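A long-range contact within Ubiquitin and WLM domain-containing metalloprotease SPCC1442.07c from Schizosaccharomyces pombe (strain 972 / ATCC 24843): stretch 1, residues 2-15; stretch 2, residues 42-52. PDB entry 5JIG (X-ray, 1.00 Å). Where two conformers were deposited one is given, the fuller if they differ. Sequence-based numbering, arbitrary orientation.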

# COMPACT_ATOMS: atom_id res chain seq x y z
N SER A 2 -15.17 8.00 -0.70
CA SER A 2 -14.54 8.07 -1.99
C SER A 2 -14.46 6.74 -2.75
O SER A 2 -14.24 5.72 -2.13
CB SER A 2 -13.07 8.48 -1.69
OG SER A 2 -12.43 8.60 -2.79
N ILE A 3 -14.53 6.76 -4.08
CA ILE A 3 -14.26 5.59 -4.88
C ILE A 3 -12.76 5.30 -4.98
O ILE A 3 -12.38 4.22 -5.49
CB ILE A 3 -14.83 5.69 -6.32
CG1 ILE A 3 -14.16 6.75 -7.17
CG2 ILE A 3 -16.33 5.85 -6.25
CD1 ILE A 3 -14.63 6.81 -8.60
N TYR A 4 -11.91 6.25 -4.56
CA TYR A 4 -10.49 6.13 -4.68
C TYR A 4 -9.93 5.43 -3.44
O TYR A 4 -9.42 6.06 -2.51
CB TYR A 4 -9.85 7.51 -4.94
CG TYR A 4 -10.47 8.17 -6.17
CD1 TYR A 4 -11.03 9.42 -6.10
CD2 TYR A 4 -10.41 7.53 -7.40
CE1 TYR A 4 -11.60 10.03 -7.22
CE2 TYR A 4 -10.97 8.14 -8.51
CZ TYR A 4 -11.53 9.36 -8.42
OH TYR A 4 -12.07 9.94 -9.56
N THR A 5 -10.04 4.13 -3.48
CA THR A 5 -9.69 3.27 -2.36
C THR A 5 -9.30 1.89 -2.89
O THR A 5 -9.21 1.67 -4.08
CB THR A 5 -10.87 3.23 -1.37
OG1 THR A 5 -10.42 2.63 -0.15
CG2 THR A 5 -12.07 2.51 -1.93
N PHE A 6 -9.08 0.97 -1.94
CA PHE A 6 -8.83 -0.45 -2.22
C PHE A 6 -10.18 -1.18 -2.03
O PHE A 6 -10.72 -1.17 -0.94
CB PHE A 6 -7.80 -1.01 -1.26
CG PHE A 6 -6.48 -0.29 -1.32
CD1 PHE A 6 -6.20 0.70 -0.41
CD2 PHE A 6 -5.57 -0.54 -2.32
CE1 PHE A 6 -5.00 1.41 -0.48
CE2 PHE A 6 -4.36 0.14 -2.38
CZ PHE A 6 -4.10 1.14 -1.48
N ASN A 7 -10.71 -1.77 -3.09
CA ASN A 7 -12.06 -2.27 -3.02
C ASN A 7 -12.20 -3.56 -2.20
O ASN A 7 -13.26 -3.80 -1.66
CB ASN A 7 -12.64 -2.49 -4.41
CG ASN A 7 -12.91 -1.21 -5.15
OD1 ASN A 7 -13.08 -0.16 -4.55
ND2 ASN A 7 -12.93 -1.31 -6.48
N GLU A 8 -11.15 -4.37 -2.15
CA GLU A 8 -11.15 -5.62 -1.43
C GLU A 8 -9.77 -5.85 -0.85
O GLU A 8 -8.77 -5.50 -1.46
CB GLU A 8 -11.52 -6.78 -2.36
CG GLU A 8 -11.64 -8.11 -1.65
CD GLU A 8 -12.09 -9.27 -2.52
OE1 GLU A 8 -12.13 -10.40 -2.03
OE2 GLU A 8 -12.35 -9.08 -3.73
N LEU A 9 -9.76 -6.42 0.36
CA LEU A 9 -8.57 -6.81 1.09
C LEU A 9 -8.52 -8.32 1.15
O LEU A 9 -9.53 -8.98 1.42
CB LEU A 9 -8.58 -6.24 2.50
CG LEU A 9 -8.83 -4.75 2.61
CD1 LEU A 9 -8.80 -4.37 4.05
CD2 LEU A 9 -7.83 -3.94 1.81
N VAL A 10 -7.32 -8.89 1.01
CA VAL A 10 -7.10 -10.34 1.12
C VAL A 10 -5.86 -10.61 1.94
O VAL A 10 -4.84 -9.96 1.73
CB VAL A 10 -6.97 -11.02 -0.27
CG1 VAL A 10 -6.44 -12.46 -0.17
CG2 VAL A 10 -8.33 -11.08 -0.97
N VAL A 11 -5.96 -11.54 2.88
CA VAL A 11 -4.83 -11.97 3.69
C VAL A 11 -4.63 -13.45 3.50
O VAL A 11 -5.50 -14.23 3.03
CB VAL A 11 -5.01 -11.64 5.18
CG1 VAL A 11 -5.04 -10.15 5.35
CG2 VAL A 11 -6.24 -12.33 5.76
N LEU A 12 -3.41 -13.89 3.85
CA LEU A 12 -3.02 -15.28 3.73
C LEU A 12 -3.44 -16.10 4.91
O LEU A 12 -3.74 -15.63 5.99
CB LEU A 12 -1.55 -15.31 3.49
CG LEU A 12 -1.21 -14.56 2.18
CD1 LEU A 12 0.22 -14.64 1.95
CD2 LEU A 12 -1.91 -15.10 0.89
N ASP A 13 -3.39 -17.43 4.69
CA ASP A 13 -3.75 -18.40 5.69
C ASP A 13 -2.58 -18.74 6.59
O ASP A 13 -2.02 -19.84 6.51
CB ASP A 13 -4.29 -19.62 5.02
CG ASP A 13 -4.87 -20.62 5.94
OD1 ASP A 13 -4.98 -21.85 5.54
OD2 ASP A 13 -5.28 -20.20 7.06
N TYR A 14 -2.21 -17.79 7.42
CA TYR A 14 -1.15 -17.92 8.40
C TYR A 14 -1.76 -17.59 9.79
O TYR A 14 -2.81 -16.99 9.90
CB TYR A 14 0.01 -16.94 8.12
CG TYR A 14 0.91 -17.39 7.01
CD1 TYR A 14 1.72 -18.52 7.15
CD2 TYR A 14 0.92 -16.76 5.76
CE1 TYR A 14 2.50 -18.99 6.18
CE2 TYR A 14 1.70 -17.20 4.76
CZ TYR A 14 2.49 -18.31 4.91
OH TYR A 14 3.30 -18.73 3.89
N PRO A 15 -1.07 -18.04 10.86
CA PRO A 15 -1.47 -17.67 12.21
C PRO A 15 -1.63 -16.15 12.34
O PRO A 15 -0.85 -15.38 11.75
CB PRO A 15 -0.30 -18.20 13.07
CG PRO A 15 0.20 -19.33 12.28
CD PRO A 15 0.16 -18.84 10.86
N TRP A 42 -6.94 7.28 -7.89
CA TRP A 42 -6.63 5.85 -7.98
C TRP A 42 -7.63 5.03 -7.25
O TRP A 42 -7.89 5.22 -6.06
CB TRP A 42 -5.25 5.60 -7.38
CG TRP A 42 -4.13 6.11 -8.19
CD1 TRP A 42 -4.09 6.24 -9.53
CD2 TRP A 42 -2.89 6.58 -7.71
NE1 TRP A 42 -2.86 6.75 -9.93
CE2 TRP A 42 -2.11 6.95 -8.81
CE3 TRP A 42 -2.35 6.75 -6.42
CZ2 TRP A 42 -0.81 7.49 -8.67
CZ3 TRP A 42 -1.08 7.30 -6.30
CH2 TRP A 42 -0.33 7.58 -7.41
N THR A 43 -8.22 4.06 -8.00
CA THR A 43 -9.00 2.97 -7.46
C THR A 43 -8.26 1.69 -7.70
O THR A 43 -7.85 1.40 -8.84
CB THR A 43 -10.38 2.89 -8.11
OG1 THR A 43 -11.11 4.12 -7.94
CG2 THR A 43 -11.13 1.69 -7.61
N VAL A 44 -7.98 0.95 -6.65
CA VAL A 44 -7.23 -0.32 -6.75
C VAL A 44 -8.19 -1.43 -6.33
O VAL A 44 -8.64 -1.50 -5.18
CB VAL A 44 -5.98 -0.27 -5.85
CG1 VAL A 44 -5.30 -1.63 -5.81
CG2 VAL A 44 -5.03 0.80 -6.37
N PRO A 45 -8.53 -2.33 -7.26
CA PRO A 45 -9.53 -3.34 -6.90
C PRO A 45 -9.16 -4.25 -5.74
O PRO A 45 -10.04 -4.64 -4.96
CB PRO A 45 -9.69 -4.15 -8.21
CG PRO A 45 -9.47 -3.12 -9.28
CD PRO A 45 -8.35 -2.23 -8.73
N LEU A 46 -7.89 -4.60 -5.63
CA LEU A 46 -7.48 -5.58 -4.65
C LEU A 46 -6.17 -5.19 -4.00
O LEU A 46 -5.19 -4.84 -4.71
CB LEU A 46 -7.30 -6.95 -5.34
CG LEU A 46 -6.92 -8.16 -4.47
CD1 LEU A 46 -7.91 -8.40 -3.37
CD2 LEU A 46 -6.75 -9.39 -5.35
N LEU A 47 -6.11 -5.25 -2.67
CA LEU A 47 -4.89 -5.08 -1.89
C LEU A 47 -4.73 -6.37 -1.10
O LEU A 47 -5.63 -6.76 -0.32
CB LEU A 47 -5.00 -3.91 -0.93
CG LEU A 47 -3.81 -3.66 -0.01
CD1 LEU A 47 -2.56 -3.32 -0.82
CD2 LEU A 47 -4.11 -2.56 0.98
N SER A 48 -3.64 -7.10 -1.31
CA SER A 48 -3.40 -8.39 -0.68
C SER A 48 -2.10 -8.39 0.10
O SER A 48 -1.15 -7.67 -0.19
CB SER A 48 -3.29 -9.53 -1.67
OG SER A 48 -4.49 -9.71 -2.47
N GLU A 49 -2.06 -9.30 1.05
CA GLU A 49 -0.81 -9.67 1.72
C GLU A 49 -0.01 -10.57 0.83
O GLU A 49 -0.49 -11.58 0.32
CB GLU A 49 -1.19 -10.45 2.99
CG GLU A 49 0.03 -10.89 3.76
CD GLU A 49 -0.28 -11.71 5.01
OE1 GLU A 49 0.65 -11.88 5.80
OE2 GLU A 49 -1.46 -12.13 5.15
N MET A 50 1.26 -10.19 0.64
CA MET A 50 2.22 -10.90 -0.12
C MET A 50 2.77 -12.05 0.74
O MET A 50 3.03 -11.91 1.94
CB MET A 50 3.36 -9.97 -0.50
CG MET A 50 4.34 -10.39 -1.52
SD MET A 50 5.45 -8.98 -1.89
CE MET A 50 6.66 -9.86 -2.90
N ASP A 51 3.00 -13.19 0.13
CA ASP A 51 3.51 -14.34 0.87
C ASP A 51 4.87 -13.96 1.46
O ASP A 51 5.72 -13.41 0.75
CB ASP A 51 3.48 -15.54 -0.02
CG ASP A 51 3.78 -16.89 0.76
OD1 ASP A 51 4.15 -17.83 0.08
OD2 ASP A 51 3.72 -17.05 1.96
N PRO A 52 5.15 -14.30 2.75
CA PRO A 52 6.50 -14.00 3.26
C PRO A 52 7.50 -15.08 2.83
O PRO A 52 7.08 -16.23 2.48
CB PRO A 52 6.31 -14.04 4.76
CG PRO A 52 5.12 -14.85 5.01
CD PRO A 52 4.21 -14.58 3.83
O HOH W 1 -2.32 -13.58 7.22

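Where the parallel backbone ladder runs out, the carboxylate of E49 takes over the part a main-chain carbonyl would play. L12 N donates to E49 OE2 at 2.9 Å with an N-H...acceptor angle of 171°, and a water donates both to E49 OE2 (2.7 Å) and to L12 O (2.8 Å), so one carboxylate oxygen binds L12 N directly and is linked to L12 O through the water. Extended chi1 and chi2 (both t) carry the carboxylate out to L12 N.

Upstream, the axes of the two strands lie 11° from parallel, and the donors alternate between the two stretches: L47 N to E8 O (2.9 Å, 168°), V10 N to L47 O (3.0 Å, 150°), E49 N to V10 O (2.9 Å, 158°). Both stretches turn a corner, at N7 and P45, yet F6 and V44 still pair before it, through V44 N to T5 O (2.9 Å, 169°) and N7 N to V44 O (3.0 Å, 155°).

Side chains of F6, V44, L9 and L47 share one face of the ladder. L47 CD2 sits 4.0 Å from the F6 ring centroid, 9° off the normal, a CH-pi contact over the face.

At the far end, Y14 OH donates to D51 OD2 at 2.6 Å, a short bond near the ring plane, while Y14 CE2 packs 3.7 Å from P52 CD.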